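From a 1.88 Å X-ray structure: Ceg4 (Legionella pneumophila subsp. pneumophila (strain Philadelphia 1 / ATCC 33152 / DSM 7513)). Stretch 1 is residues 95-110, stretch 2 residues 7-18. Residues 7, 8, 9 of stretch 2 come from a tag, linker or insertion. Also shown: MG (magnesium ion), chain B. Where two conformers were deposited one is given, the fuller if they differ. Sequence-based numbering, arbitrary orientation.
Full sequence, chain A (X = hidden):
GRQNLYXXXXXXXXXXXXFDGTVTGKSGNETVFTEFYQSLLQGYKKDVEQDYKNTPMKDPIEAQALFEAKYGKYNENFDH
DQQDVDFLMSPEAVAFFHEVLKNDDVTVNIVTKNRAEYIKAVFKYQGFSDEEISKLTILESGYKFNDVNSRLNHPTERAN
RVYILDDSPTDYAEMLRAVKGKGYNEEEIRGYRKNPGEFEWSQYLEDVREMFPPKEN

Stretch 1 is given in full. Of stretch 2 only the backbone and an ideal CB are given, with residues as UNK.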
# COMPACT_ATOMS: atom_id res chain seq x y z
N ALA A 95 0.32 9.30 7.54
CA ALA A 95 0.09 10.66 7.05
C ALA A 95 0.19 10.72 5.52
O ALA A 95 -0.56 11.47 4.86
CB ALA A 95 1.08 11.63 7.70
N PHE A 96 1.14 10.00 4.93
CA PHE A 96 1.25 9.96 3.48
C PHE A 96 -0.03 9.46 2.82
O PHE A 96 -0.56 10.10 1.89
CB PHE A 96 2.40 9.05 3.07
CG PHE A 96 2.57 8.93 1.58
CD1 PHE A 96 3.31 9.85 0.86
CD2 PHE A 96 2.00 7.85 0.89
CE1 PHE A 96 3.48 9.68 -0.53
CE2 PHE A 96 2.14 7.72 -0.45
CZ PHE A 96 2.89 8.62 -1.17
N PHE A 97 -0.55 8.31 3.28
CA PHE A 97 -1.77 7.77 2.68
C PHE A 97 -3.00 8.62 2.94
O PHE A 97 -3.87 8.69 2.07
CB PHE A 97 -1.96 6.32 3.15
CG PHE A 97 -1.02 5.42 2.44
CD1 PHE A 97 -1.23 5.12 1.10
CD2 PHE A 97 0.15 5.00 3.03
CE1 PHE A 97 -0.32 4.36 0.39
CE2 PHE A 97 1.09 4.23 2.32
CZ PHE A 97 0.85 3.92 0.98
N HIS A 98 -3.11 9.29 4.09
CA HIS A 98 -4.21 10.24 4.22
C HIS A 98 -4.11 11.31 3.15
O HIS A 98 -5.11 11.74 2.58
CB HIS A 98 -4.26 10.90 5.61
CG HIS A 98 -4.90 10.05 6.67
ND1 HIS A 98 -6.16 9.49 6.52
CD2 HIS A 98 -4.45 9.65 7.88
CE1 HIS A 98 -6.45 8.78 7.61
NE2 HIS A 98 -5.44 8.89 8.46
N GLU A 99 -2.91 11.78 2.85
CA GLU A 99 -2.79 12.80 1.81
C GLU A 99 -3.14 12.23 0.43
O GLU A 99 -3.91 12.83 -0.33
CB GLU A 99 -1.38 13.36 1.81
CG GLU A 99 -1.18 14.33 0.70
CD GLU A 99 -1.83 15.65 1.00
OE1 GLU A 99 -1.95 16.04 2.19
OE2 GLU A 99 -2.24 16.31 0.03
N VAL A 100 -2.60 11.07 0.08
CA VAL A 100 -2.77 10.68 -1.32
C VAL A 100 -4.14 10.06 -1.57
O VAL A 100 -4.62 10.08 -2.72
CB VAL A 100 -1.64 9.75 -1.78
CG1 VAL A 100 -0.28 10.50 -1.80
CG2 VAL A 100 -1.56 8.46 -0.93
N LEU A 101 -4.77 9.48 -0.56
CA LEU A 101 -6.07 8.88 -0.80
C LEU A 101 -7.18 9.91 -0.79
O LEU A 101 -8.33 9.53 -1.03
CB LEU A 101 -6.39 7.82 0.24
CG LEU A 101 -5.48 6.60 0.18
CD1 LEU A 101 -5.70 5.60 1.38
CD2 LEU A 101 -5.65 5.89 -1.20
N LYS A 102 -6.89 11.17 -0.49
CA LYS A 102 -7.87 12.23 -0.65
C LYS A 102 -7.62 13.06 -1.90
O LYS A 102 -8.36 14.00 -2.17
CB LYS A 102 -7.88 13.14 0.57
CG LYS A 102 -8.15 12.37 1.89
CD LYS A 102 -7.58 13.10 3.15
CE LYS A 102 -8.21 12.62 4.45
NZ LYS A 102 -9.28 13.57 4.90
N ASN A 103 -6.57 12.76 -2.63
CA ASN A 103 -6.17 13.53 -3.81
C ASN A 103 -6.51 12.72 -5.05
O ASN A 103 -5.85 11.72 -5.35
CB ASN A 103 -4.69 13.87 -3.77
CG ASN A 103 -4.27 14.75 -4.93
OD1 ASN A 103 -4.92 14.77 -5.98
ND2 ASN A 103 -3.15 15.44 -4.76
N ASP A 104 -7.54 13.16 -5.77
CA ASP A 104 -8.06 12.48 -6.91
C ASP A 104 -7.06 12.38 -8.03
O ASP A 104 -7.21 11.55 -8.85
CB ASP A 104 -9.31 13.21 -7.40
CG ASP A 104 -10.56 12.76 -6.64
OD1 ASP A 104 -11.06 11.65 -6.89
OD2 ASP A 104 -10.96 13.51 -5.74
N ASP A 105 -6.10 13.29 -8.07
CA ASP A 105 -5.08 13.24 -9.10
C ASP A 105 -3.93 12.30 -8.78
O ASP A 105 -2.98 12.27 -9.56
CB ASP A 105 -4.56 14.64 -9.32
CG ASP A 105 -5.63 15.54 -9.93
OD1 ASP A 105 -6.33 15.05 -10.86
OD2 ASP A 105 -5.80 16.69 -9.47
N VAL A 106 -4.00 11.56 -7.66
CA VAL A 106 -3.00 10.57 -7.29
C VAL A 106 -3.67 9.20 -7.31
O VAL A 106 -4.66 8.99 -6.61
CB VAL A 106 -2.41 10.84 -5.90
CG1 VAL A 106 -1.39 9.74 -5.58
CG2 VAL A 106 -1.74 12.19 -5.90
N THR A 107 -3.14 8.28 -8.10
CA THR A 107 -3.67 6.92 -8.12
C THR A 107 -2.76 6.01 -7.31
O THR A 107 -1.57 5.91 -7.58
CB THR A 107 -3.81 6.42 -9.55
OG1 THR A 107 -4.71 7.29 -10.26
CG2 THR A 107 -4.37 5.00 -9.55
N VAL A 108 -3.32 5.35 -6.30
CA VAL A 108 -2.56 4.54 -5.37
C VAL A 108 -2.82 3.07 -5.67
O VAL A 108 -3.94 2.58 -5.46
CB VAL A 108 -2.92 4.85 -3.92
CG1 VAL A 108 -1.99 4.11 -3.02
CG2 VAL A 108 -2.76 6.33 -3.69
N ASN A 109 -1.79 2.38 -6.15
CA ASN A 109 -1.85 0.95 -6.42
C ASN A 109 -0.93 0.27 -5.42
O ASN A 109 0.28 0.52 -5.42
CB ASN A 109 -1.37 0.60 -7.82
CG ASN A 109 -2.15 1.33 -8.90
OD1 ASN A 109 -3.30 0.96 -9.22
ND2 ASN A 109 -1.54 2.38 -9.49
N ILE A 110 -1.47 -0.66 -4.67
CA ILE A 110 -0.66 -1.52 -3.82
C ILE A 110 -0.50 -2.86 -4.54
O ILE A 110 -1.49 -3.48 -4.94
CB ILE A 110 -1.31 -1.71 -2.45
CG1 ILE A 110 -1.43 -0.35 -1.74
CG2 ILE A 110 -0.45 -2.74 -1.62
CD1 ILE A 110 -2.18 -0.44 -0.38
N UNK A 7 -10.15 22.05 -20.30
CA UNK A 7 -9.76 20.72 -19.83
C UNK A 7 -8.93 20.88 -18.56
O UNK A 7 -8.14 21.83 -18.45
CB UNK A 7 -8.98 19.96 -20.90
N UNK A 8 -9.14 19.98 -17.59
CA UNK A 8 -8.48 20.13 -16.30
C UNK A 8 -6.97 20.07 -16.46
O UNK A 8 -6.44 19.31 -17.27
CB UNK A 8 -8.95 19.05 -15.32
N UNK A 9 -6.28 20.90 -15.68
CA UNK A 9 -4.87 21.08 -15.94
C UNK A 9 -3.96 20.61 -14.85
O UNK A 9 -2.87 21.16 -14.63
CB UNK A 9 -4.59 22.56 -16.21
N UNK A 10 -4.38 19.58 -14.15
CA UNK A 10 -3.66 19.25 -12.97
C UNK A 10 -2.70 18.10 -13.26
O UNK A 10 -2.95 17.27 -14.14
CB UNK A 10 -4.62 18.90 -11.84
N UNK A 11 -1.57 18.10 -12.55
CA UNK A 11 -0.61 16.99 -12.66
C UNK A 11 -1.26 15.67 -12.25
O UNK A 11 -2.27 15.64 -11.54
CB UNK A 11 0.62 17.26 -11.79
N UNK A 12 -0.67 14.56 -12.69
CA UNK A 12 -1.12 13.23 -12.30
C UNK A 12 0.05 12.44 -11.74
O UNK A 12 1.14 12.48 -12.30
CB UNK A 12 -1.75 12.49 -13.49
N UNK A 13 -0.19 11.73 -10.66
CA UNK A 13 0.81 10.86 -10.05
C UNK A 13 0.20 9.48 -9.93
O UNK A 13 -0.99 9.34 -9.61
CB UNK A 13 1.27 11.39 -8.69
N UNK A 14 1.01 8.47 -10.21
CA UNK A 14 0.62 7.09 -10.01
C UNK A 14 1.64 6.47 -9.07
O UNK A 14 2.83 6.67 -9.25
CB UNK A 14 0.53 6.33 -11.33
N UNK A 15 1.16 5.76 -8.07
CA UNK A 15 2.00 5.09 -7.11
C UNK A 15 1.84 3.59 -7.30
O UNK A 15 0.72 3.08 -7.32
CB UNK A 15 1.65 5.51 -5.68
N UNK A 16 2.96 2.88 -7.36
CA UNK A 16 2.96 1.43 -7.26
C UNK A 16 3.79 1.14 -6.04
O UNK A 16 5.02 1.29 -6.10
CB UNK A 16 3.50 0.74 -8.51
N UNK A 17 3.14 0.68 -4.96
CA UNK A 17 3.87 0.46 -3.72
C UNK A 17 3.60 -0.96 -3.22
O UNK A 17 2.46 -1.45 -3.28
CB UNK A 17 3.47 1.49 -2.66
N UNK A 18 4.64 -1.62 -2.78
CA UNK A 18 4.52 -2.84 -1.99
C UNK A 18 3.79 -2.54 -0.67
O UNK A 18 3.66 -1.38 -0.25
CB UNK A 18 5.90 -3.44 -1.72
MG MG B . 7.63 -6.30 0.93

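The backbone of positions 13-17 runs beside strand 106-110 in parallel, 11° between directions. Alternate side chains therefore fall on opposite faces: 13, 15 and 17 with V106, V108 and I110, and 14 and 16 with T107 and N109.

At position 7, position 8 and position 9 the ideal CB finds nothing of stretch 1 within 5.5 Å, so the geometry hardly restricts them. The deposited F7, Q8 and G9 come from a tag. Q8 OE1 accepts from a water that also donates to D105 OD1, a bridge with legs of 2.5 and 2.9 Å respectively.

At position 10 the ideal CB lies 3.4 Å from D105 OD2. A carboxylate would favour a donor or positive charge, but a flexible apolar chain also fits. The residue is M10, modelled as selenomethionine; its CE comes within 3.1 Å of D105 OD2, and its backbone N donates to Q8 OE1 (3.1 Å).

Position 11, with phi -60° and psi 160° and no neighbour of stretch 1 near its CB, suits proline among many others. It is P11, whose O lies 3.3 Å from D105 CB and has no polar partner in the model.

At position 12 CA-to-CB points sideways, with D105 O 4.1 Å from the ideal CB and the D105 carboxylate within reach of a longer chain. Lysine or arginine would suit, as would a shorter polar residue. K12 takes chi1 and chi2 in m, then extends, and NZ forms a salt bridge with D105 OD1 at 2.7 Å.

Position 13 begins the ladder: its N donates to D105 O (3.0 Å) and its O accepts from T107 N (2.8 Å). The ideal CB is 4.2 Å from V106 CG2, which favours an apolar, perhaps beta-branched, residue. V13 supplies it, its CB packing against that methyl.

Position 14 turns to the T107 and N109 side, its ideal CB 4.8 Å from N109 ND2. Aliphatic or modest polar chains are plausible. I14 places CG2 3.3 Å from N109 ND2.

Position 15 looks onto an apolar surface made by F96, V100, V106 and V108, so a long aliphatic chain is the natural expectation; leucine, isoleucine or methionine could serve. I15 CD1 reaches F96 CZ at the ring edge (3.7 Å) and V106 CG1 (3.7 Å). Its N donates to T107 O (2.8 Å), while its O accepts from both N109 N (2.9 Å) and N109 ND2 (3.2 Å).

At position 16 the ideal CB is 4.5 Å from N109 O, and a large chain could reach the N109 amide. F16 does so, CE2 lying 3.4 Å from N109 ND2.

Position 17, near F97 CZ and I110, could take a small or branched residue. T17 sets CG2 3.9 Å from I110 CG1 and 4.3 Å from F97 CZ; its N donates to N109 O (2.9 Å).

At position 18 CB points away from stretch 1, but the magnesium ion nearby favours an oxygen ligand, most readily a carboxylate. D18 OD2 binds MG at 2.0 Å.

Stretch 2 (7-18) FQGMPKVIIFTD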
# COMPACT_ATOMS: atom_id res chain seq x y z
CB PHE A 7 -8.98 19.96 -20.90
CG PHE A 7 -9.77 19.69 -22.14
CD1 PHE A 7 -10.73 18.68 -22.17
CD2 PHE A 7 -9.53 20.43 -23.30
CE1 PHE A 7 -11.45 18.41 -23.32
CE2 PHE A 7 -10.24 20.14 -24.48
CZ PHE A 7 -11.20 19.13 -24.48
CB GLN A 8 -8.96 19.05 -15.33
CG GLN A 8 -8.45 17.66 -15.65
CD GLN A 8 -7.19 17.29 -14.90
OE1 GLN A 8 -6.92 17.76 -13.79
NE2 GLN A 8 -6.39 16.43 -15.51
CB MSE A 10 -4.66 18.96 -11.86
CG MSE A 10 -5.20 20.27 -11.33
SE MSE A 10 -5.29 20.31 -9.44
CE MSE A 10 -7.06 19.50 -9.20
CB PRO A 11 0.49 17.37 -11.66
CG PRO A 11 0.27 18.81 -11.32
CD PRO A 11 -1.19 19.04 -11.48
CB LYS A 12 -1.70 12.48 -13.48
CG LYS A 12 -3.00 13.14 -14.05
CD LYS A 12 -4.19 12.91 -13.10
CE LYS A 12 -5.44 13.60 -13.61
NZ LYS A 12 -6.62 13.18 -12.79
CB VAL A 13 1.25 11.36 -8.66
CG1 VAL A 13 2.29 10.48 -8.08
CG2 VAL A 13 1.71 12.82 -8.72
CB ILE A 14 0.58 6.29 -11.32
CG1 ILE A 14 -0.38 6.97 -12.28
CG2 ILE A 14 0.16 4.77 -11.03
CD1 ILE A 14 -0.23 6.48 -13.70
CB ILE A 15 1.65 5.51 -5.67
CG1 ILE A 15 1.89 7.01 -5.50
CG2 ILE A 15 2.48 4.70 -4.65
CD1 ILE A 15 1.25 7.53 -4.29
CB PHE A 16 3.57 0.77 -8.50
CG PHE A 16 2.73 0.94 -9.72
CD1 PHE A 16 3.05 1.91 -10.67
CD2 PHE A 16 1.62 0.18 -9.91
CE1 PHE A 16 2.27 2.06 -11.81
CE2 PHE A 16 0.80 0.37 -10.99
CZ PHE A 16 1.14 1.32 -11.94
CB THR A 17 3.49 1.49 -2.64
OG1 THR A 17 4.24 1.24 -1.46
CG2 THR A 17 2.03 1.39 -2.29
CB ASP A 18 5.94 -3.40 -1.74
CG ASP A 18 5.92 -4.70 -0.96
OD1 ASP A 18 5.10 -5.61 -1.28
OD2 ASP A 18 6.75 -4.81 -0.02
O HOH W 1 -8.28 16.85 -11.92
O HOH W 2 -3.63 9.59 -11.28
O HOH W 3 6.26 -7.77 0.55
O HOH W 4 8.40 -6.88 -0.95
O HOH W 5 8.85 -7.65 2.01
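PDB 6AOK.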